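Local coordinates for glycosyl hydrolase family 2, TIM barrel domain protein (Parabacteroides merdae ATCC 43184, PDB 6DXU) that probably hydrolyses beta-glucuronides, as a gut bacterial beta-glucuronidase of glycoside hydrolase family 2, at residues L33-L44 and P63-F74. Residues are numbered along the deposited sequence; the frame is centred on the assembly and turned at random.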
loop_
_atom_site.group_PDB
_atom_site.type_symbol
_atom_site.label_atom_id
_atom_site.label_comp_id
_atom_site.label_asym_id
_atom_site.label_seq_id
_atom_site.Cartn_x
_atom_site.Cartn_y
_atom_site.Cartn_z
ATOM N N LEU D 33 -30.820 -18.126 -4.985
ATOM C CA LEU D 33 -30.274 -18.105 -6.341
ATOM C C LEU D 33 -29.651 -19.464 -6.614
ATOM O O LEU D 33 -28.488 -19.708 -6.307
ATOM C CB LEU D 33 -29.249 -16.985 -6.493
ATOM C CG LEU D 33 -29.788 -15.585 -6.251
ATOM C CD1 LEU D 33 -28.624 -14.571 -6.326
ATOM C CD2 LEU D 33 -30.825 -15.281 -7.322
ATOM N N THR D 34 -30.435 -20.375 -7.177
ATOM C CA THR D 34 -29.925 -21.715 -7.397
ATOM C C THR D 34 -29.677 -22.051 -8.857
ATOM O O THR D 34 -28.769 -22.836 -9.142
ATOM C CB THR D 34 -30.878 -22.754 -6.792
ATOM O OG1 THR D 34 -32.153 -22.642 -7.420
ATOM C CG2 THR D 34 -31.035 -22.508 -5.263
ATOM N N ASN D 35 -30.421 -21.465 -9.788
ATOM C CA ASN D 35 -30.365 -21.875 -11.187
ATOM C C ASN D 35 -29.541 -20.914 -12.049
ATOM O O ASN D 35 -29.323 -19.757 -11.701
ATOM C CB ASN D 35 -31.779 -21.980 -11.748
ATOM C CG ASN D 35 -32.581 -23.061 -11.065
ATOM O OD1 ASN D 35 -32.131 -24.201 -10.969
ATOM N ND2 ASN D 35 -33.759 -22.713 -10.577
ATOM N N ASN D 36 -29.080 -21.423 -13.200
ATOM C CA ASN D 36 -28.462 -20.587 -14.245
ATOM C C ASN D 36 -27.125 -20.006 -13.796
ATOM O O ASN D 36 -26.821 -18.836 -14.052
ATOM C CB ASN D 36 -29.418 -19.477 -14.696
ATOM C CG ASN D 36 -30.731 -20.049 -15.213
ATOM O OD1 ASN D 36 -30.733 -20.999 -15.997
ATOM N ND2 ASN D 36 -31.844 -19.519 -14.734
ATOM N N TRP D 37 -26.325 -20.826 -13.122
ATOM C CA TRP D 37 -24.961 -20.474 -12.755
ATOM C C TRP D 37 -23.968 -21.271 -13.587
ATOM O O TRP D 37 -24.264 -22.380 -14.035
ATOM C CB TRP D 37 -24.705 -20.741 -11.270
ATOM C CG TRP D 37 -25.368 -19.746 -10.355
ATOM C CD1 TRP D 37 -26.621 -19.826 -9.826
ATOM C CD2 TRP D 37 -24.782 -18.548 -9.828
ATOM N NE1 TRP D 37 -26.867 -18.738 -9.024
ATOM C CE2 TRP D 37 -25.750 -17.941 -8.998
ATOM C CE3 TRP D 37 -23.542 -17.921 -9.989
ATOM C CZ2 TRP D 37 -25.514 -16.742 -8.321
ATOM C CZ3 TRP D 37 -23.303 -16.725 -9.317
ATOM C CH2 TRP D 37 -24.281 -16.149 -8.495
ATOM N N GLU D 38 -22.782 -20.700 -13.771
ATOM C CA GLU D 38 -21.650 -21.423 -14.329
ATOM C C GLU D 38 -20.455 -21.313 -13.397
ATOM O O GLU D 38 -20.261 -20.296 -12.722
ATOM C CB GLU D 38 -21.289 -20.897 -15.698
ATOM C CG GLU D 38 -22.388 -21.102 -16.723
ATOM C CD GLU D 38 -22.073 -20.384 -18.017
ATOM O OE1 GLU D 38 -21.603 -21.048 -18.962
ATOM O OE2 GLU D 38 -22.266 -19.148 -18.077
ATOM N N TYR D 39 -19.630 -22.356 -13.402
ATOM C CA TYR D 39 -18.517 -22.492 -12.475
ATOM C C TYR D 39 -17.231 -22.711 -13.260
ATOM O O TYR D 39 -17.208 -23.502 -14.211
ATOM C CB TYR D 39 -18.749 -23.675 -11.532
ATOM C CG TYR D 39 -17.504 -24.184 -10.837
ATOM C CD1 TYR D 39 -16.811 -23.382 -9.953
ATOM C CD2 TYR D 39 -17.041 -25.477 -11.043
ATOM C CE1 TYR D 39 -15.672 -23.837 -9.312
ATOM C CE2 TYR D 39 -15.910 -25.947 -10.395
ATOM C CZ TYR D 39 -15.232 -25.111 -9.527
ATOM O OH TYR D 39 -14.097 -25.533 -8.870
ATOM N N LEU D 40 -16.161 -22.028 -12.851
ATOM C CA LEU D 40 -14.836 -22.236 -13.428
ATOM C C LEU D 40 -13.859 -22.568 -12.305
ATOM O O LEU D 40 -13.651 -21.756 -11.396
ATOM C CB LEU D 40 -14.353 -21.003 -14.193
ATOM C CG LEU D 40 -12.949 -21.167 -14.792
ATOM C CD1 LEU D 40 -13.013 -22.155 -15.973
ATOM C CD2 LEU D 40 -12.406 -19.848 -15.262
ATOM N N LYS D 41 -13.265 -23.757 -12.361
ATOM C CA LYS D 41 -12.174 -24.090 -11.458
ATOM C C LYS D 41 -10.929 -23.321 -11.887
ATOM O O LYS D 41 -10.495 -23.423 -13.038
ATOM C CB LYS D 41 -11.917 -25.594 -11.469
ATOM C CG LYS D 41 -10.719 -26.055 -10.625
ATOM C CD LYS D 41 -10.383 -27.533 -10.911
ATOM C CE LYS D 41 -9.050 -27.999 -10.295
ATOM N NZ LYS D 41 -7.829 -27.380 -10.934
ATOM N N GLY D 42 -10.385 -22.517 -10.997
ATOM C CA GLY D 42 -9.202 -21.741 -11.316
ATOM C C GLY D 42 -9.523 -20.263 -11.461
ATOM O O GLY D 42 -10.677 -19.837 -11.460
ATOM N N ASP D 43 -8.468 -19.475 -11.615
ATOM C CA ASP D 43 -8.630 -18.032 -11.584
ATOM C C ASP D 43 -8.826 -17.459 -12.984
ATOM O O ASP D 43 -8.464 -18.067 -13.991
ATOM C CB ASP D 43 -7.415 -17.393 -10.924
ATOM C CG ASP D 43 -7.774 -16.226 -10.024
ATOM O OD1 ASP D 43 -8.954 -15.809 -9.979
ATOM O OD2 ASP D 43 -6.852 -15.703 -9.362
ATOM N N LEU D 44 -9.437 -16.280 -13.033
ATOM C CA LEU D 44 -9.470 -15.455 -14.231
ATOM C C LEU D 44 -8.324 -14.446 -14.174
ATOM O O LEU D 44 -7.761 -14.173 -13.111
ATOM C CB LEU D 44 -10.790 -14.701 -14.343
ATOM C CG LEU D 44 -12.023 -15.593 -14.450
ATOM C CD1 LEU D 44 -13.245 -14.709 -14.391
ATOM C CD2 LEU D 44 -11.952 -16.372 -15.763
ATOM N N PRO D 63 -11.450 -20.284 -21.116
ATOM C CA PRO D 63 -11.781 -21.656 -20.714
ATOM C C PRO D 63 -13.282 -21.918 -20.719
ATOM O O PRO D 63 -14.079 -20.977 -20.702
ATOM C CB PRO D 63 -11.212 -21.758 -19.296
ATOM C CG PRO D 63 -11.212 -20.365 -18.795
ATOM C CD PRO D 63 -10.916 -19.496 -19.993
ATOM N N ILE D 64 -13.650 -23.189 -20.784
ATOM C CA ILE D 64 -15.048 -23.596 -20.819
ATOM C C ILE D 64 -15.554 -23.716 -19.386
ATOM O O ILE D 64 -14.959 -24.423 -18.565
ATOM C CB ILE D 64 -15.204 -24.923 -21.581
ATOM C CG1 ILE D 64 -14.724 -24.742 -23.036
ATOM C CG2 ILE D 64 -16.673 -25.418 -21.523
ATOM C CD1 ILE D 64 -14.349 -26.036 -23.732
ATOM N N TRP D 65 -16.658 -23.042 -19.088
ATOM C CA TRP D 65 -17.245 -23.090 -17.762
ATOM C C TRP D 65 -18.208 -24.267 -17.663
ATOM O O TRP D 65 -18.670 -24.805 -18.671
ATOM C CB TRP D 65 -17.979 -21.772 -17.458
ATOM C CG TRP D 65 -17.097 -20.547 -17.363
ATOM C CD1 TRP D 65 -16.237 -20.072 -18.320
ATOM C CD2 TRP D 65 -17.023 -19.625 -16.264
ATOM N NE1 TRP D 65 -15.622 -18.923 -17.871
ATOM C CE2 TRP D 65 -16.087 -18.630 -16.613
ATOM C CE3 TRP D 65 -17.650 -19.554 -15.009
ATOM C CZ2 TRP D 65 -15.772 -17.567 -15.766
ATOM C CZ3 TRP D 65 -17.334 -18.491 -14.160
ATOM C CH2 TRP D 65 -16.395 -17.520 -14.542
ATOM N N GLN D 66 -18.518 -24.678 -16.440
ATOM C CA GLN D 66 -19.429 -25.803 -16.212
ATOM C C GLN D 66 -20.753 -25.313 -15.679
ATOM O O GLN D 66 -20.776 -24.643 -14.611
ATOM C CB GLN D 66 -18.805 -26.790 -15.235
ATOM C CG GLN D 66 -19.768 -27.767 -14.621
ATOM C CD GLN D 66 -19.039 -28.774 -13.768
ATOM O OE1 GLN D 66 -17.971 -28.472 -13.232
ATOM N NE2 GLN D 66 -19.707 -29.893 -13.469
ATOM N N PRO D 67 -21.870 -25.606 -16.294
ATOM C CA PRO D 67 -23.151 -25.221 -15.707
ATOM C C PRO D 67 -23.361 -25.950 -14.384
ATOM O O PRO D 67 -23.102 -27.149 -14.289
ATOM C CB PRO D 67 -24.187 -25.631 -16.738
ATOM C CG PRO D 67 -23.443 -26.554 -17.662
ATOM C CD PRO D 67 -22.018 -26.235 -17.626
ATOM N N VAL D 68 -23.797 -25.208 -13.358
ATOM C CA VAL D 68 -24.037 -25.773 -12.032
ATOM C C VAL D 68 -25.328 -25.200 -11.455
ATOM O O VAL D 68 -25.809 -24.142 -11.863
ATOM C CB VAL D 68 -22.857 -25.507 -11.058
ATOM C CG1 VAL D 68 -21.591 -26.187 -11.547
ATOM C CG2 VAL D 68 -22.629 -24.005 -10.837
ATOM N N THR D 69 -25.898 -25.937 -10.504
ATOM C CA THR D 69 -26.999 -25.480 -9.665
ATOM C C THR D 69 -26.440 -25.238 -8.271
ATOM O O THR D 69 -25.756 -26.105 -7.727
ATOM C CB THR D 69 -28.122 -26.536 -9.609
ATOM O OG1 THR D 69 -28.612 -26.775 -10.934
ATOM C CG2 THR D 69 -29.281 -26.071 -8.735
ATOM N N LEU D 70 -26.755 -24.063 -7.669
ATOM C CA LEU D 70 -26.250 -23.821 -6.322
ATOM C C LEU D 70 -27.193 -24.440 -5.296
ATOM O O LEU D 70 -28.382 -24.630 -5.569
ATOM C CB LEU D 70 -26.111 -22.310 -6.060
ATOM C CG LEU D 70 -25.164 -21.489 -6.933
ATOM C CD1 LEU D 70 -25.035 -20.059 -6.357
ATOM C CD2 LEU D 70 -23.817 -22.167 -7.025
ATOM N N PRO D 71 -26.696 -24.794 -4.098
ATOM C CA PRO D 71 -25.323 -24.644 -3.609
ATOM C C PRO D 71 -24.349 -25.606 -4.287
ATOM O O PRO D 71 -24.744 -26.653 -4.799
ATOM C CB PRO D 71 -25.444 -24.940 -2.117
ATOM C CG PRO D 71 -26.603 -25.875 -2.023
ATOM C CD PRO D 71 -27.575 -25.425 -3.099
ATOM N N HIS D 72 -23.084 -25.215 -4.298
ATOM C CA HIS D 72 -22.049 -25.909 -5.043
ATOM C C HIS D 72 -20.755 -25.856 -4.259
ATOM O O HIS D 72 -20.432 -24.825 -3.653
ATOM C CB HIS D 72 -21.835 -25.260 -6.411
ATOM C CG HIS D 72 -20.679 -25.835 -7.177
ATOM N ND1 HIS D 72 -19.414 -25.289 -7.148
ATOM C CD2 HIS D 72 -20.606 -26.912 -7.993
ATOM C CE1 HIS D 72 -18.616 -25.995 -7.930
ATOM N NE2 HIS D 72 -19.312 -26.995 -8.445
ATOM N N CYS D 73 -19.993 -26.946 -4.318
ATOM C CA CYS D 73 -18.696 -27.029 -3.658
ATOM C C CYS D 73 -17.641 -27.464 -4.669
ATOM O O CYS D 73 -17.880 -28.393 -5.459
ATOM C CB CYS D 73 -18.761 -28.004 -2.473
ATOM S SG CYS D 73 -17.192 -28.177 -1.609
ATOM N N PHE D 74 -16.481 -26.779 -4.653
ATOM C CA PHE D 74 -15.378 -27.135 -5.547
ATOM C C PHE D 74 -15.037 -28.612 -5.463
ATOM O O PHE D 74 -14.546 -29.197 -6.434
ATOM C CB PHE D 74 -14.083 -26.384 -5.192
ATOM C CG PHE D 74 -14.123 -24.885 -5.350
ATOM C CD1 PHE D 74 -15.193 -24.234 -5.930
ATOM C CD2 PHE D 74 -13.021 -24.130 -4.942
ATOM C CE1 PHE D 74 -15.181 -22.848 -6.074
ATOM C CE2 PHE D 74 -12.995 -22.747 -5.097
ATOM C CZ PHE D 74 -14.078 -22.109 -5.661
HETATM O O HOH W 1 -13.495 -28.265 -8.855
#
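Tyr-39 meets His-72 and Phe-74 in an aromatic cluster. The edge of His-72 points at one face of the phenol ring. His-72 CE1 lies 3.4 Å above the ring plane of Tyr-39, over its centre, with the planes 50° apart. The ring of Phe-74 is nearly parallel to that of Tyr-39 but slid aside, Tyr-39 CE1 to Phe-74 CE1 3.4 Å. A chi1 of 161° swings the Tyr-39 ring away from its own backbone N and against these two rings. Val-68 CG1 makes a separate apolar contact with Tyr-39 CB. A water joins Tyr-39 OH to the carbonyl O of Phe-74, at 2.8 Å from each. With an alanine here, His-72 and Phe-74 are likely to lose the ring they share, and the water its hydroxyl partner.

On the face shared by Trp-37, Tyr-39 and Val-68, Leu-70 CD1 lies over the five-membered ring of Trp-37, 3.5 Å from its centroid, in a CH-pi contact. Separately, Leu-40 CB sits over the six-membered ring of Trp-65, 3.6 Å from its centroid.

The backbones pair antiparallel. Tyr-39 and Gln-66 exchange two hydrogen bonds, and Val-68 N gives one to Trp-37 O. Leu-70 N is hydrogen-bonded to Thr-34 O (2.8 Å).

Further out, His-72 ND1 is hydrogen-bonded to Tyr-93 OH, and Lys-94 makes a cation-pi contact with Trp-65. Within this chain, strand 66-68 is an outermost strand of its antiparallel sheet, held to strand 37-41 by backbone bonds and apolar contacts, without salt bridges between the segments.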